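Leucine-rich repeat protein TpLRR (Treponema pallidum, PDB 6MLX) is of unknown function but forms a secreted, probably periplasmic, solenoid built from BspA-type leucine-rich repeats. Local coordinates at residues C125-N135 against D147-V158; T80-L91 against K101-R112. All coordinates share one frame; numbering follows the deposited sequence.

In the fold
Both contacts join consecutive turns of the leucine-rich repeat solenoid, and in each, apolar side chains face the interior while exposed residues line the outer surface. Contact 1 has the more fully buried row (Val131, Leu133, Val154), whereas Leu87 and Ile108 of contact 2 stay partly exposed. In contact 1, strands 130-132 and 153-155 bond directly through their backbones; in contact 2 the chains stand farther apart and three waters fill the places of the direct bonds. This water-bridged break lies between the parallel sheet ending at strand 84-86 and the one beginning at 130-132. Segment 101-112 links the two, its Val103 O and Ala106 O probably accepting hydrogen bonds from Ser127 OG and Val129 N.

Contact 1 (C125-N135 against D147-V158); sequences CGSLVDVVLPN and DCAELASVRLPV
Bridge-paired Val132 and Arg155 run side by side, because Val132 CG1 (chi1 173°) and Arg155 CG (chi1 -178°) both lie opposite the backbone N. Arg155 then bends at chi3, which lays its guanidinium beside the valine, with NH1 3.4 Å from Val132 CG1 and Val132 CG2 over one face of the flat group. Asp130 and Ser153 share this outer face, where the carboxylate OD1 of Asp130 approaches Ser153 CB to 3.4 Å. One water donates to both Val131 O and Ser153 OG, while Ser153 OG is also bonded to Glu176.

Strands 130-132 and 153-155 run parallel, Asp130, Val131 and Val132 pairing with Ser153, Val154 and Arg155. Val131 N donates to Ser153 O (3.0 Å), its carbonyl receives Arg155 N, and Leu133 N reaches Arg155 O at 2.9 Å. Ahead of the strands, Ala152 N meets a lone pair of Val129 O at 2.8 Å; beyond them, Val158 N bonds to Asn135 OD1 from well above the amide plane.

On the inner face Val131, its chi1 eclipsed at 0°, lies beside Val154 and presses CG1 tightly on Leu151 CD1 (3.4 Å), while Leu133 CB rests on Pro157 CD. Phe110 of the preceding turn touches Leu133, and strand 153-155 is the middle member of its sheet, with Val154 and Leu156 packed on Leu177 of strand 176-178.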
loop_
_atom_site.group_PDB
_atom_site.type_symbol
_atom_site.label_atom_id
_atom_site.label_comp_id
_atom_site.label_asym_id
_atom_site.label_seq_id
_atom_site.Cartn_x
_atom_site.Cartn_y
_atom_site.Cartn_z
ATOM N N CYS A 125 5.437 3.858 7.001
ATOM C CA CYS A 125 5.576 2.419 7.234
ATOM C C CYS A 125 7.056 2.125 7.471
ATOM O O CYS A 125 7.798 1.703 6.582
ATOM C CB CYS A 125 5.000 1.623 6.074
ATOM S SG CYS A 125 3.200 1.556 6.130
ATOM N N GLY A 126 7.477 2.332 8.724
ATOM C CA GLY A 126 8.876 2.367 9.076
ATOM C C GLY A 126 9.569 1.019 9.128
ATOM O O GLY A 126 10.785 0.989 9.332
ATOM N N SER A 127 8.841 -0.086 8.980
ATOM C CA SER A 127 9.463 -1.403 8.973
ATOM C C SER A 127 9.520 -2.033 7.592
ATOM O O SER A 127 10.127 -3.101 7.437
ATOM C CB SER A 127 8.720 -2.364 9.918
ATOM O OG SER A 127 8.838 -1.964 11.268
ATOM N N LEU A 128 8.896 -1.418 6.602
ATOM C CA LEU A 128 8.784 -2.026 5.284
ATOM C C LEU A 128 10.151 -2.045 4.604
ATOM O O LEU A 128 10.813 -1.012 4.496
ATOM C CB LEU A 128 7.756 -1.252 4.461
ATOM C CG LEU A 128 7.262 -1.740 3.098
ATOM C CD1 LEU A 128 6.656 -3.124 3.186
ATOM C CD2 LEU A 128 6.234 -0.731 2.573
ATOM N N VAL A 129 10.578 -3.225 4.157
ATOM C CA VAL A 129 11.936 -3.444 3.661
ATOM C C VAL A 129 11.967 -3.559 2.133
ATOM O O VAL A 129 12.680 -2.813 1.467
ATOM C CB VAL A 129 12.591 -4.680 4.325
ATOM C CG1 VAL A 129 13.937 -4.923 3.709
ATOM C CG2 VAL A 129 12.708 -4.456 5.829
ATOM N N ASP A 130 11.270 -4.543 1.578
ATOM C CA ASP A 130 11.243 -4.767 0.138
ATOM C C ASP A 130 9.828 -4.524 -0.364
ATOM O O ASP A 130 8.858 -4.884 0.311
ATOM C CB ASP A 130 11.670 -6.201 -0.249
ATOM C CG ASP A 130 13.146 -6.498 0.025
ATOM O OD1 ASP A 130 13.977 -5.574 0.036
ATOM O OD2 ASP A 130 13.477 -7.696 0.191
ATOM N N VAL A 131 9.705 -3.913 -1.543
ATOM C CA VAL A 131 8.425 -3.891 -2.249
ATOM C C VAL A 131 8.664 -4.169 -3.725
ATOM O O VAL A 131 9.621 -3.675 -4.335
ATOM C CB VAL A 131 7.602 -2.588 -2.051
ATOM C CG1 VAL A 131 8.291 -1.610 -1.164
ATOM C CG2 VAL A 131 7.185 -1.948 -3.387
ATOM N N VAL A 132 7.800 -5.009 -4.268
ATOM C CA VAL A 132 7.799 -5.375 -5.671
ATOM C C VAL A 132 6.456 -4.948 -6.223
ATOM O O VAL A 132 5.419 -5.458 -5.794
ATOM C CB VAL A 132 8.017 -6.880 -5.865
ATOM C CG1 VAL A 132 7.829 -7.253 -7.327
ATOM C CG2 VAL A 132 9.401 -7.269 -5.349
ATOM N N LEU A 133 6.474 -4.012 -7.152
ATOM C CA LEU A 133 5.239 -3.535 -7.747
ATOM C C LEU A 133 4.987 -4.319 -9.030
ATOM O O LEU A 133 5.816 -4.261 -9.946
ATOM C CB LEU A 133 5.319 -2.042 -8.023
ATOM C CG LEU A 133 5.560 -1.152 -6.785
ATOM C CD1 LEU A 133 5.902 0.284 -7.159
ATOM C CD2 LEU A 133 4.353 -1.182 -5.838
ATOM N N PRO A 134 3.896 -5.078 -9.128
ATOM C CA PRO A 134 3.605 -5.815 -10.367
ATOM C C PRO A 134 3.384 -4.884 -11.552
ATOM O O PRO A 134 3.111 -3.691 -11.405
ATOM C CB PRO A 134 2.319 -6.582 -10.031
ATOM C CG PRO A 134 2.251 -6.572 -8.524
ATOM C CD PRO A 134 2.854 -5.272 -8.113
ATOM N N ASN A 135 3.493 -5.455 -12.753
ATOM C CA ASN A 135 3.326 -4.652 -13.959
ATOM C C ASN A 135 1.889 -4.154 -14.131
ATOM O O ASN A 135 1.670 -3.190 -14.868
ATOM C CB ASN A 135 3.787 -5.446 -15.186
ATOM C CG ASN A 135 5.317 -5.643 -15.231
ATOM O OD1 ASN A 135 6.074 -4.890 -14.617
ATOM N ND2 ASN A 135 5.763 -6.657 -15.968
ATOM N N ASP A 147 8.654 8.468 4.033
ATOM C CA ASP A 147 9.142 8.116 5.369
ATOM C C ASP A 147 9.137 6.612 5.630
ATOM O O ASP A 147 8.936 6.176 6.771
ATOM C CB ASP A 147 8.328 8.814 6.458
ATOM C CG ASP A 147 8.290 10.286 6.273
ATOM O OD1 ASP A 147 9.351 10.867 5.983
ATOM O OD2 ASP A 147 7.194 10.854 6.386
ATOM N N CYS A 148 9.348 5.805 4.591
ATOM C CA CYS A 148 9.614 4.379 4.780
ATOM C C CYS A 148 11.112 4.241 5.050
ATOM O O CYS A 148 11.927 3.978 4.164
ATOM C CB CYS A 148 9.142 3.580 3.573
ATOM S SG CYS A 148 7.309 3.522 3.447
ATOM N N ALA A 149 11.480 4.455 6.315
ATOM C CA ALA A 149 12.890 4.619 6.655
ATOM C C ALA A 149 13.684 3.325 6.525
ATOM O O ALA A 149 14.916 3.379 6.455
ATOM C CB ALA A 149 13.033 5.181 8.072
ATOM N N GLU A 150 13.026 2.172 6.494
ATOM C CA GLU A 150 13.729 0.909 6.329
ATOM C C GLU A 150 13.619 0.335 4.918
ATOM O O GLU A 150 14.208 -0.724 4.643
ATOM C CB GLU A 150 13.230 -0.105 7.361
ATOM C CG GLU A 150 13.650 0.238 8.810
ATOM C CD GLU A 150 15.145 0.137 9.074
ATOM O OE1 GLU A 150 15.878 -0.486 8.271
ATOM O OE2 GLU A 150 15.605 0.702 10.092
ATOM N N LEU A 151 12.891 1.010 4.025
ATOM C CA LEU A 151 12.724 0.594 2.640
ATOM C C LEU A 151 14.060 0.538 1.912
ATOM O O LEU A 151 14.664 1.581 1.651
ATOM C CB LEU A 151 11.781 1.553 1.917
ATOM C CG LEU A 151 11.471 1.242 0.456
ATOM C CD1 LEU A 151 10.962 -0.186 0.341
ATOM C CD2 LEU A 151 10.454 2.237 -0.059
ATOM N N ALA A 152 14.518 -0.667 1.568
ATOM C CA ALA A 152 15.810 -0.858 0.927
ATOM C C ALA A 152 15.712 -1.067 -0.581
ATOM O O ALA A 152 16.624 -0.674 -1.311
ATOM C CB ALA A 152 16.540 -2.054 1.555
ATOM N N SER A 153 14.624 -1.660 -1.061
ATOM C CA SER A 153 14.530 -2.122 -2.440
ATOM C C SER A 153 13.109 -1.955 -2.954
ATOM O O SER A 153 12.163 -2.433 -2.322
ATOM C CB SER A 153 14.940 -3.599 -2.548
ATOM O OG SER A 153 14.808 -4.055 -3.879
ATOM N N VAL A 154 12.969 -1.312 -4.108
ATOM C CA VAL A 154 11.686 -1.144 -4.783
ATOM C C VAL A 154 11.856 -1.546 -6.239
ATOM O O VAL A 154 12.740 -1.022 -6.930
ATOM C CB VAL A 154 11.167 0.307 -4.709
ATOM C CG1 VAL A 154 9.913 0.461 -5.576
ATOM C CG2 VAL A 154 10.874 0.702 -3.279
ATOM N N ARG A 155 11.021 -2.465 -6.707
ATOM C CA ARG A 155 10.937 -2.769 -8.129
ATOM C C ARG A 155 9.703 -2.070 -8.684
ATOM O O ARG A 155 8.589 -2.280 -8.190
ATOM C CB ARG A 155 10.874 -4.271 -8.396
ATOM C CG ARG A 155 10.833 -4.639 -9.903
ATOM C CD ARG A 155 10.465 -6.122 -10.111
ATOM N NE ARG A 155 11.391 -7.018 -9.418
ATOM C CZ ARG A 155 11.128 -8.285 -9.098
ATOM N NH1 ARG A 155 9.955 -8.835 -9.404
ATOM N NH2 ARG A 155 12.039 -9.002 -8.455
ATOM N N LEU A 156 9.911 -1.233 -9.690
ATOM C CA LEU A 156 8.841 -0.474 -10.307
ATOM C C LEU A 156 8.101 -1.319 -11.343
ATOM O O LEU A 156 8.650 -2.291 -11.874
ATOM C CB LEU A 156 9.414 0.772 -10.971
ATOM C CG LEU A 156 10.073 1.797 -10.044
ATOM C CD1 LEU A 156 10.889 2.765 -10.875
ATOM C CD2 LEU A 156 9.022 2.534 -9.246
ATOM N N PRO A 157 6.850 -0.962 -11.656
ATOM C CA PRO A 157 6.175 -1.597 -12.798
ATOM C C PRO A 157 6.933 -1.270 -14.078
ATOM O O PRO A 157 7.492 -0.183 -14.230
ATOM C CB PRO A 157 4.778 -0.955 -12.797
ATOM C CG PRO A 157 4.667 -0.213 -11.527
ATOM C CD PRO A 157 6.056 0.151 -11.115
ATOM N N VAL A 158 6.935 -2.215 -15.014
ATOM C CA VAL A 158 7.734 -2.055 -16.228
ATOM C C VAL A 158 7.326 -0.800 -17.013
ATOM O O VAL A 158 8.177 -0.103 -17.573
ATOM C CB VAL A 158 7.656 -3.339 -17.088
ATOM C CG1 VAL A 158 6.396 -3.373 -17.902
ATOM C CG2 VAL A 158 8.853 -3.446 -17.988
HETATM O O HOH W 1 12.427 -4.992 -4.499
#

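Contact 2 (T80-L91 against K101-R112); sequences TKLARIELPDGL and KCVSLAGIVFPR
Successive turns of the leucine-rich repeat solenoid meet here, with Pro111, Leu87 and Ser104 among the side chains that carry the contact between 80-91 and 101-112. At the turn end, Ser104 OG lies beside its own backbone N (chi1 -62°), which directs the hydroxyl at the previous repeat, where it donates a short 2.6 Å hydrogen bond to Thr80 O. The hydroxyl approaches in the plane of that carbonyl. Val103 CG2 lies 3.6 Å from the same oxygen, and the CA-H of Ala83 points at Ser104 O.

Farther along, the backbones part, and the CA atoms of Ile85 and Ile108 stand 7.0 Å from each other. Three waters span the gap in ladder order. The first accepts from Ile85 N and donates to Gly107 O, the second donates to Ile85 O and accepts from Val109 N, and the third accepts from Leu87 N and donates to Val109 O. These six backbone groups are thus bonded through water, without direct strand pairing. On its other side, strand 84-86 makes backbone bonds with Val60, Val62 and Leu64 of the preceding turn.

Beneath the waters the interior closes with apolar contacts. Ile85 and Ile108 run side by side, CG2 of the former 3.9 Å from CD1 of the latter. Leu87 CD1 touches Ile108 CD1 and, obliquely, the ring of Phe110, while its CB meets Pro111 CD. The Pro111 ring also packs on the Pro88-Leu91 turn, its CB 3.1 Å from Pro88 O and its CG 3.9 Å from Leu91 CB.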
loop_
_atom_site.group_PDB
_atom_site.type_symbol
_atom_site.label_atom_id
_atom_site.label_comp_id
_atom_site.label_asym_id
_atom_site.label_seq_id
_atom_site.Cartn_x
_atom_site.Cartn_y
_atom_site.Cartn_z
ATOM N N THR A 80 -0.702 -0.101 14.329
ATOM C CA THR A 80 0.729 -0.054 14.617
ATOM C C THR A 80 1.347 -1.430 14.872
ATOM O O THR A 80 2.573 -1.560 14.820
ATOM C CB THR A 80 0.977 0.880 15.809
ATOM O OG1 THR A 80 0.244 0.398 16.931
ATOM C CG2 THR A 80 0.498 2.296 15.493
ATOM N N LYS A 81 0.556 -2.465 15.115
ATOM C CA LYS A 81 1.119 -3.793 15.298
ATOM C C LYS A 81 0.977 -4.672 14.065
ATOM O O LYS A 81 1.471 -5.806 14.070
ATOM C CB LYS A 81 0.473 -4.485 16.507
ATOM C CG LYS A 81 0.756 -3.781 17.839
ATOM C CD LYS A 81 2.204 -3.320 17.946
ATOM C CE LYS A 81 2.610 -3.095 19.417
ATOM N NZ LYS A 81 3.680 -2.069 19.582
ATOM N N LEU A 82 0.324 -4.182 13.010
ATOM C CA LEU A 82 0.075 -5.008 11.833
ATOM C C LEU A 82 1.387 -5.441 11.184
ATOM O O LEU A 82 2.144 -4.605 10.676
ATOM C CB LEU A 82 -0.810 -4.244 10.840
ATOM C CG LEU A 82 -1.316 -4.977 9.597
ATOM C CD1 LEU A 82 -2.146 -6.196 9.981
ATOM C CD2 LEU A 82 -2.113 -4.011 8.727
ATOM N N ALA A 83 1.665 -6.752 11.213
ATOM C CA ALA A 83 2.888 -7.325 10.669
ATOM C C ALA A 83 2.684 -8.076 9.362
ATOM O O ALA A 83 3.619 -8.169 8.561
ATOM C CB ALA A 83 3.533 -8.279 11.689
ATOM N N ARG A 84 1.506 -8.643 9.135
ATOM C CA ARG A 84 1.223 -9.323 7.884
ATOM C C ARG A 84 -0.194 -9.014 7.454
ATOM O O ARG A 84 -1.095 -8.917 8.288
ATOM C CB ARG A 84 1.389 -10.832 7.991
ATOM C CG ARG A 84 2.789 -11.255 8.089
ATOM C CD ARG A 84 2.833 -12.744 8.328
ATOM N NE ARG A 84 4.193 -13.246 8.257
ATOM C CZ ARG A 84 4.856 -13.417 7.117
ATOM N NH1 ARG A 84 4.275 -13.092 5.962
ATOM N NH2 ARG A 84 6.095 -13.887 7.136
ATOM N N ILE A 85 -0.385 -8.863 6.149
ATOM C CA ILE A 85 -1.719 -8.761 5.582
ATOM C C ILE A 85 -1.718 -9.552 4.284
ATOM O O ILE A 85 -0.871 -9.320 3.410
ATOM C CB ILE A 85 -2.161 -7.300 5.356
ATOM C CG1 ILE A 85 -3.531 -7.259 4.670
ATOM C CG2 ILE A 85 -1.109 -6.510 4.569
ATOM C CD1 ILE A 85 -4.256 -5.913 4.781
ATOM N N GLU A 86 -2.634 -10.506 4.169
ATOM C CA GLU A 86 -2.744 -11.339 2.983
ATOM C C GLU A 86 -3.618 -10.596 1.987
ATOM O O GLU A 86 -4.826 -10.427 2.209
ATOM C CB GLU A 86 -3.328 -12.709 3.318
ATOM C CG GLU A 86 -2.413 -13.615 4.160
ATOM C CD GLU A 86 -0.983 -13.698 3.627
ATOM O OE1 GLU A 86 -0.821 -13.950 2.399
ATOM O OE2 GLU A 86 -0.029 -13.565 4.438
ATOM N N LEU A 87 -3.011 -10.134 0.919
ATOM C CA LEU A 87 -3.933 -9.416 0.058
ATOM C C LEU A 87 -4.553 -10.382 -0.939
ATOM O O LEU A 87 -3.897 -11.330 -1.388
ATOM C CB LEU A 87 -3.225 -8.289 -0.682
ATOM C CG LEU A 87 -2.611 -7.223 0.234
ATOM C CD1 LEU A 87 -1.922 -6.125 -0.563
ATOM C CD2 LEU A 87 -3.680 -6.630 1.144
ATOM N N PRO A 88 -5.804 -10.166 -1.302
ATOM C CA PRO A 88 -6.455 -11.067 -2.253
ATOM C C PRO A 88 -5.944 -10.854 -3.671
ATOM O O PRO A 88 -5.500 -9.762 -4.031
ATOM C CB PRO A 88 -7.924 -10.658 -2.142
ATOM C CG PRO A 88 -7.893 -9.200 -1.793
ATOM C CD PRO A 88 -6.674 -9.044 -0.897
ATOM N N ASP A 89 -6.041 -11.897 -4.496
ATOM C CA ASP A 89 -5.822 -11.630 -5.913
ATOM C C ASP A 89 -6.932 -10.786 -6.538
ATOM O O ASP A 89 -6.737 -10.240 -7.620
ATOM C CB ASP A 89 -5.642 -12.924 -6.720
ATOM C CG ASP A 89 -5.430 -12.646 -8.212
ATOM O OD1 ASP A 89 -4.706 -11.669 -8.545
ATOM O OD2 ASP A 89 -6.013 -13.355 -9.066
ATOM N N GLY A 90 -8.073 -10.601 -5.888
ATOM C CA GLY A 90 -9.024 -9.672 -6.490
ATOM C C GLY A 90 -8.682 -8.190 -6.335
ATOM O O GLY A 90 -9.313 -7.367 -7.009
ATOM N N LEU A 91 -7.710 -7.829 -5.490
ATOM C CA LEU A 91 -7.529 -6.417 -5.144
ATOM C C LEU A 91 -7.130 -5.580 -6.366
ATOM O O LEU A 91 -6.207 -5.933 -7.105
ATOM C CB LEU A 91 -6.487 -6.267 -4.033
ATOM C CG LEU A 91 -6.225 -4.821 -3.583
ATOM C CD1 LEU A 91 -7.457 -4.196 -2.922
ATOM C CD2 LEU A 91 -5.027 -4.747 -2.649
ATOM N N LYS A 101 1.224 4.930 8.874
ATOM C CA LYS A 101 1.720 4.623 10.222
ATOM C C LYS A 101 1.555 3.153 10.603
ATOM O O LYS A 101 1.391 2.829 11.785
ATOM C CB LYS A 101 1.051 5.494 11.293
ATOM C CG LYS A 101 1.484 6.941 11.315
ATOM C CD LYS A 101 0.703 7.695 12.388
ATOM C CE LYS A 101 1.651 8.374 13.362
ATOM N NZ LYS A 101 2.296 9.531 12.656
ATOM N N CYS A 102 1.584 2.239 9.628
ATOM C CA CYS A 102 1.624 0.812 9.951
ATOM C C CYS A 102 3.097 0.446 10.145
ATOM O O CYS A 102 3.765 -0.124 9.271
ATOM C CB CYS A 102 0.947 -0.022 8.872
ATOM S SG CYS A 102 -0.853 0.089 8.884
ATOM N N VAL A 103 3.612 0.806 11.330
ATOM C CA VAL A 103 5.055 0.800 11.576
ATOM C C VAL A 103 5.623 -0.589 11.798
ATOM O O VAL A 103 6.845 -0.729 11.920
ATOM C CB VAL A 103 5.367 1.728 12.770
ATOM C CG1 VAL A 103 4.824 3.125 12.478
ATOM C CG2 VAL A 103 4.753 1.177 14.046
ATOM N N SER A 104 4.789 -1.623 11.847
ATOM C CA SER A 104 5.259 -2.995 12.010
ATOM C C SER A 104 5.119 -3.821 10.744
ATOM O O SER A 104 5.411 -5.024 10.767
ATOM C CB SER A 104 4.496 -3.702 13.141
ATOM O OG SER A 104 4.713 -3.052 14.369
ATOM N N LEU A 105 4.640 -3.223 9.660
ATOM C CA LEU A 105 4.462 -3.940 8.404
ATOM C C LEU A 105 5.839 -4.054 7.769
ATOM O O LEU A 105 6.394 -3.068 7.276
ATOM C CB LEU A 105 3.472 -3.200 7.513
ATOM C CG LEU A 105 2.810 -3.985 6.389
ATOM C CD1 LEU A 105 2.172 -5.210 6.964
ATOM C CD2 LEU A 105 1.765 -3.114 5.696
ATOM N N ALA A 106 6.425 -5.250 7.826
ATOM C CA ALA A 106 7.790 -5.432 7.358
ATOM C C ALA A 106 7.851 -5.818 5.894
ATOM O O ALA A 106 8.891 -5.616 5.248
ATOM C CB ALA A 106 8.508 -6.489 8.196
ATOM N N GLY A 107 6.761 -6.353 5.363
ATOM C CA GLY A 107 6.718 -6.768 3.979
ATOM C C GLY A 107 5.280 -6.876 3.540
ATOM O O GLY A 107 4.361 -6.992 4.360
ATOM N N ILE A 108 5.090 -6.839 2.229
ATOM C CA ILE A 108 3.757 -6.984 1.665
ATOM C C ILE A 108 3.917 -7.482 0.235
ATOM O O ILE A 108 4.856 -7.102 -0.467
ATOM C CB ILE A 108 2.978 -5.653 1.759
ATOM C CG1 ILE A 108 1.507 -5.838 1.401
ATOM C CG2 ILE A 108 3.631 -4.587 0.898
ATOM C CD1 ILE A 108 0.700 -4.572 1.641
ATOM N N VAL A 109 3.040 -8.396 -0.162
ATOM C CA VAL A 109 3.071 -8.985 -1.493
ATOM C C VAL A 109 1.847 -8.480 -2.244
ATOM O O VAL A 109 0.709 -8.748 -1.841
ATOM C CB VAL A 109 3.093 -10.518 -1.454
ATOM C CG1 VAL A 109 3.065 -11.058 -2.867
ATOM C CG2 VAL A 109 4.316 -11.041 -0.695
ATOM N N PHE A 110 2.077 -7.759 -3.306
ATOM C CA PHE A 110 0.958 -7.188 -4.049
ATOM C C PHE A 110 0.433 -8.172 -5.088
ATOM O O PHE A 110 1.216 -8.816 -5.785
ATOM C CB PHE A 110 1.370 -5.914 -4.749
ATOM C CG PHE A 110 1.631 -4.774 -3.828
ATOM C CD1 PHE A 110 0.644 -4.311 -2.978
ATOM C CD2 PHE A 110 2.863 -4.150 -3.825
ATOM C CE1 PHE A 110 0.882 -3.251 -2.134
ATOM C CE2 PHE A 110 3.102 -3.076 -2.997
ATOM C CZ PHE A 110 2.121 -2.626 -2.149
ATOM N N PRO A 111 -0.888 -8.274 -5.217
ATOM C CA PRO A 111 -1.469 -9.217 -6.177
ATOM C C PRO A 111 -1.306 -8.753 -7.612
ATOM O O PRO A 111 -1.195 -7.557 -7.911
ATOM C CB PRO A 111 -2.951 -9.251 -5.792
ATOM C CG PRO A 111 -3.190 -7.942 -5.147
ATOM C CD PRO A 111 -1.917 -7.603 -4.406
ATOM N N ARG A 112 -1.336 -9.736 -8.516
ATOM C CA ARG A 112 -1.225 -9.441 -9.937
ATOM C C ARG A 112 -2.375 -8.580 -10.455
ATOM O O ARG A 112 -2.289 -8.069 -11.574
ATOM C CB ARG A 112 -1.122 -10.760 -10.719
ATOM C CG ARG A 112 -0.851 -10.592 -12.223
ATOM C CD ARG A 112 0.148 -11.620 -12.715
ATOM N NE ARG A 112 0.212 -11.747 -14.169
ATOM C CZ ARG A 112 0.448 -12.915 -14.760
ATOM N NH1 ARG A 112 0.517 -13.003 -16.082
ATOM N NH2 ARG A 112 0.612 -14.008 -14.007
HETATM O O HOH W 2 2.362 -8.511 4.898
HETATM O O HOH W 3 1.405 -9.617 1.831
HETATM O O HOH W 4 -0.556 -10.951 0.000
HETATM O O HOH W 5 -1.582 -12.552 -7.395
#